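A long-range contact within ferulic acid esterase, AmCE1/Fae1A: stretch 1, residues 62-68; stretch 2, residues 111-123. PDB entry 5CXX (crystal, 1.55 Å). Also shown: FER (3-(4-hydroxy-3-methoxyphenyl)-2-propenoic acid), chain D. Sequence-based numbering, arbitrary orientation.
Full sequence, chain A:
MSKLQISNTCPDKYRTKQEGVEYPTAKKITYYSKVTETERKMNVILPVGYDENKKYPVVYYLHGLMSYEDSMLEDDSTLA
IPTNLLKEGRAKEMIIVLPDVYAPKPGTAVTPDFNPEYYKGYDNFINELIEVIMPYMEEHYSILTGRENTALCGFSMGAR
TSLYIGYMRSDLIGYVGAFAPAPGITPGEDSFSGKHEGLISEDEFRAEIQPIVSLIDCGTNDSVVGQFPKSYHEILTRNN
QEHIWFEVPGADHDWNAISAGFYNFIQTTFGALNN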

# COMPACT_ATOMS: atom_id res chain seq x y z
N LEU A 62 0.57 -3.02 1.90
CA LEU A 62 0.87 -4.29 1.23
C LEU A 62 2.36 -4.48 1.01
O LEU A 62 3.00 -3.66 0.36
CB LEU A 62 0.14 -4.33 -0.14
CG LEU A 62 -1.35 -3.94 -0.14
CD1 LEU A 62 -1.92 -4.33 -1.49
CD2 LEU A 62 -2.17 -4.64 0.98
N HIS A 63 2.92 -5.62 1.49
CA HIS A 63 4.30 -5.94 1.20
C HIS A 63 4.58 -6.32 -0.24
O HIS A 63 3.67 -6.44 -1.08
CB HIS A 63 4.69 -7.13 2.11
CG HIS A 63 3.90 -8.40 1.84
ND1 HIS A 63 4.15 -9.20 0.74
CD2 HIS A 63 2.90 -9.00 2.54
CE1 HIS A 63 3.33 -10.25 0.77
NE2 HIS A 63 2.56 -10.15 1.84
N GLY A 64 5.86 -6.54 -0.52
CA GLY A 64 6.29 -6.88 -1.86
C GLY A 64 6.41 -8.38 -2.14
O GLY A 64 5.97 -9.26 -1.35
N LEU A 65 6.99 -8.68 -3.29
CA LEU A 65 7.09 -10.06 -3.73
C LEU A 65 7.92 -10.84 -2.71
O LEU A 65 8.90 -10.34 -2.16
CB LEU A 65 7.80 -10.12 -5.12
CG LEU A 65 7.44 -11.24 -6.06
CD1 LEU A 65 5.96 -11.12 -6.47
CD2 LEU A 65 8.42 -11.22 -7.24
N MET A 66 7.56 -12.08 -2.50
CA MET A 66 8.38 -12.99 -1.66
C MET A 66 8.45 -12.57 -0.17
O MET A 66 9.28 -13.04 0.59
CB MET A 66 9.80 -13.18 -2.21
CG MET A 66 9.75 -13.38 -3.78
SD MET A 66 11.29 -13.92 -4.27
CE MET A 66 11.14 -13.59 -6.08
N SER A 67 7.55 -11.67 0.23
CA SER A 67 7.42 -11.19 1.63
C SER A 67 6.14 -11.70 2.24
O SER A 67 5.42 -12.49 1.58
CB SER A 67 7.47 -9.65 1.67
OG SER A 67 8.81 -9.33 1.28
N TYR A 68 5.83 -11.25 3.47
CA TYR A 68 4.62 -11.73 4.16
C TYR A 68 4.18 -10.67 5.16
O TYR A 68 4.74 -9.59 5.15
CB TYR A 68 4.86 -13.11 4.84
CG TYR A 68 5.91 -13.09 5.94
CD1 TYR A 68 7.26 -12.93 5.63
CD2 TYR A 68 5.52 -13.19 7.31
CE1 TYR A 68 8.22 -12.87 6.65
CE2 TYR A 68 6.48 -13.15 8.34
CZ TYR A 68 7.82 -12.99 7.99
OH TYR A 68 8.81 -12.93 8.96
C4 FER D . 9.25 -8.19 -11.91
C5 FER D . 10.33 -7.67 -11.13
C6 FER D . 10.13 -7.39 -9.81
C3 FER D . 7.98 -8.30 -11.31
C2 FER D . 7.77 -8.05 -9.98
C1 FER D . 8.84 -7.57 -9.23
C10 FER D . 5.73 -8.66 -11.59
C7 FER D . 8.61 -7.31 -7.78
C8 FER D . 9.58 -7.17 -6.87
C9 FER D . 9.19 -6.90 -5.42
O1 FER D . 7.97 -6.84 -5.04
O2 FER D . 10.11 -6.78 -4.57
O4 FER D . 9.33 -8.51 -13.23
O3 FER D . 7.03 -8.77 -12.16
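Stretch 2 111-123: TPDFNPEYYKGYD

Stretch 1 has no regular helix or strand where it meets stretch 2; its central feature is a type II beta turn from Gly-64 to Ser-67, closed by a hydrogen bond from Ser-67 N to Gly-64 O (3.3 Å). Stretch 2 approaches as a loop, extended at Pro-112 and Asp-113 and kinked at Phe-114, then winds into a helix from Pro-116 to Asp-123. Asn-115 caps that helix, its OD1 accepting from Tyr-118 N at 3.0 Å. The backbones come nearest at Met-66 and Pro-112, whose CA atoms lie 5.5 Å apart.

The turn presents two bumps, Leu-65 and Met-66, and stretch 2 supplies an aromatic hollow. Leu-65 leaves the backbone sideways, but its branched end reaches in among the rings. Leu-65 CD1 lies over the face of the Tyr-122 ring, 4.1 Å from the ring centroid, and 3.6 Å from Tyr-118 CE2. Leu-65 CD2 meets Phe-114 CE1 at 3.6 Å and, at the edge of the ring, Tyr-119 CE1 at 3.9 Å. A compact forked side chain suits such a pocket, since its two methyls can touch several rings at once.

Met-66 is longer and unbranched, and it follows the loop. Met-66 CG rests on Pro-112 CB (3.7 Å), while Met-66 CE sits over one face of Phe-114, 3.7 Å from the ring centroid, and 3.7 Å from Asp-113 CA.

Beneath the turn, two tyrosine hydroxyls bring polarity to the backbone. Met-66 N donates a weak hydrogen bond to Tyr-118 OH (3.3 Å), and Tyr-122 OH, 3.1 Å from Met-66 N, donates to Tyr-118 OH at 2.9 Å. Long, flat and polar-tipped, tyrosine can pack its ring on leucine and still reach the main chain.

Ferulic acid joins the same surface: Leu-65 N donates to FER O1 (2.7 Å), FER C10 lies over a face of Tyr-119, and Phe-114 turns its edge to FER C6.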

# COMPACT_ATOMS: atom_id res chain seq x y z
N THR A 111 5.78 -21.74 -5.36
CA THR A 111 6.84 -21.20 -4.55
C THR A 111 7.27 -19.81 -5.08
O THR A 111 7.10 -19.52 -6.27
CB THR A 111 8.01 -22.22 -4.54
OG1 THR A 111 8.87 -21.93 -3.44
CG2 THR A 111 8.75 -22.22 -5.85
N PRO A 112 7.67 -18.90 -4.17
CA PRO A 112 7.99 -17.54 -4.66
C PRO A 112 9.11 -17.55 -5.71
O PRO A 112 10.09 -18.25 -5.56
CB PRO A 112 8.41 -16.78 -3.39
CG PRO A 112 7.75 -17.63 -2.21
CD PRO A 112 7.76 -19.03 -2.69
N ASP A 113 8.95 -16.71 -6.74
CA ASP A 113 9.96 -16.62 -7.77
C ASP A 113 9.39 -15.53 -8.70
O ASP A 113 8.23 -15.11 -8.57
CB ASP A 113 10.14 -17.93 -8.50
CG ASP A 113 11.37 -17.92 -9.42
OD1 ASP A 113 12.21 -16.95 -9.38
OD2 ASP A 113 11.47 -18.89 -10.20
N PHE A 114 10.26 -15.07 -9.60
CA PHE A 114 9.84 -14.13 -10.65
C PHE A 114 9.21 -14.93 -11.80
O PHE A 114 9.86 -15.22 -12.84
CB PHE A 114 11.06 -13.34 -11.13
CG PHE A 114 11.65 -12.45 -10.04
CD1 PHE A 114 11.06 -11.24 -9.69
CD2 PHE A 114 12.84 -12.86 -9.39
CE1 PHE A 114 11.62 -10.42 -8.71
CE2 PHE A 114 13.41 -12.02 -8.39
CZ PHE A 114 12.81 -10.83 -8.07
N ASN A 115 7.94 -15.31 -11.63
CA ASN A 115 7.24 -15.93 -12.73
C ASN A 115 5.77 -15.62 -12.64
O ASN A 115 5.22 -15.33 -11.55
CB ASN A 115 7.50 -17.44 -12.82
CG ASN A 115 6.80 -18.24 -11.76
OD1 ASN A 115 5.58 -18.30 -11.70
ND2 ASN A 115 7.59 -18.95 -10.97
N PRO A 116 5.12 -15.66 -13.79
CA PRO A 116 3.74 -15.22 -13.90
C PRO A 116 2.82 -15.99 -13.01
O PRO A 116 1.84 -15.43 -12.57
CB PRO A 116 3.41 -15.53 -15.35
CG PRO A 116 4.73 -15.32 -16.01
CD PRO A 116 5.67 -16.03 -15.12
N GLU A 117 3.06 -17.29 -12.84
CA GLU A 117 2.14 -18.03 -11.99
C GLU A 117 2.18 -17.54 -10.56
O GLU A 117 1.15 -17.45 -9.92
CB GLU A 117 2.47 -19.54 -12.04
CG GLU A 117 1.42 -20.38 -11.30
CD GLU A 117 0.01 -20.28 -11.91
OE1 GLU A 117 -0.10 -19.98 -13.13
OE2 GLU A 117 -0.97 -20.53 -11.19
N TYR A 118 3.36 -17.20 -10.05
CA TYR A 118 3.40 -16.66 -8.68
C TYR A 118 2.71 -15.27 -8.60
O TYR A 118 1.97 -14.94 -7.65
CB TYR A 118 4.88 -16.60 -8.17
CG TYR A 118 5.03 -16.09 -6.75
CD1 TYR A 118 4.49 -16.83 -5.68
CD2 TYR A 118 5.79 -14.96 -6.47
CE1 TYR A 118 4.61 -16.35 -4.38
CE2 TYR A 118 5.95 -14.50 -5.19
CZ TYR A 118 5.35 -15.20 -4.13
OH TYR A 118 5.49 -14.69 -2.84
N TYR A 119 2.90 -14.43 -9.64
CA TYR A 119 2.23 -13.14 -9.60
C TYR A 119 0.72 -13.22 -9.50
O TYR A 119 0.12 -12.28 -8.93
CB TYR A 119 2.60 -12.35 -10.88
CG TYR A 119 4.08 -12.22 -11.18
CD1 TYR A 119 5.07 -12.24 -10.18
CD2 TYR A 119 4.49 -12.00 -12.50
CE1 TYR A 119 6.41 -12.11 -10.50
CE2 TYR A 119 5.84 -11.83 -12.79
CZ TYR A 119 6.78 -11.89 -11.80
OH TYR A 119 8.11 -11.77 -12.13
N LYS A 120 0.12 -14.25 -10.11
CA LYS A 120 -1.36 -14.36 -10.10
C LYS A 120 -1.94 -14.30 -8.67
O LYS A 120 -3.04 -13.81 -8.46
CB LYS A 120 -1.81 -15.66 -10.76
CG LYS A 120 -1.56 -15.61 -12.30
CD LYS A 120 -2.01 -16.96 -12.87
CE LYS A 120 -1.68 -17.04 -14.38
NZ LYS A 120 -1.96 -18.42 -14.86
N GLY A 121 -1.20 -14.84 -7.70
CA GLY A 121 -1.66 -14.80 -6.31
C GLY A 121 -1.72 -13.40 -5.72
O GLY A 121 -2.62 -13.11 -4.91
N TYR A 122 -0.85 -12.52 -6.18
CA TYR A 122 -0.93 -11.13 -5.79
C TYR A 122 -2.09 -10.44 -6.50
O TYR A 122 -2.81 -9.60 -5.91
CB TYR A 122 0.43 -10.37 -6.12
CG TYR A 122 1.52 -10.80 -5.16
CD1 TYR A 122 2.17 -12.03 -5.33
CD2 TYR A 122 1.87 -9.94 -4.08
CE1 TYR A 122 3.16 -12.44 -4.37
CE2 TYR A 122 2.87 -10.35 -3.15
CZ TYR A 122 3.45 -11.57 -3.30
OH TYR A 122 4.43 -11.98 -2.38
N ASP A 123 -2.27 -10.78 -7.78
CA ASP A 123 -3.42 -10.21 -8.51
C ASP A 123 -4.72 -10.57 -7.82
O ASP A 123 -5.67 -9.76 -7.75
CB ASP A 123 -3.47 -10.71 -9.96
CG ASP A 123 -2.20 -10.41 -10.75
OD1 ASP A 123 -1.51 -9.44 -10.35
OD2 ASP A 123 -1.96 -11.13 -11.74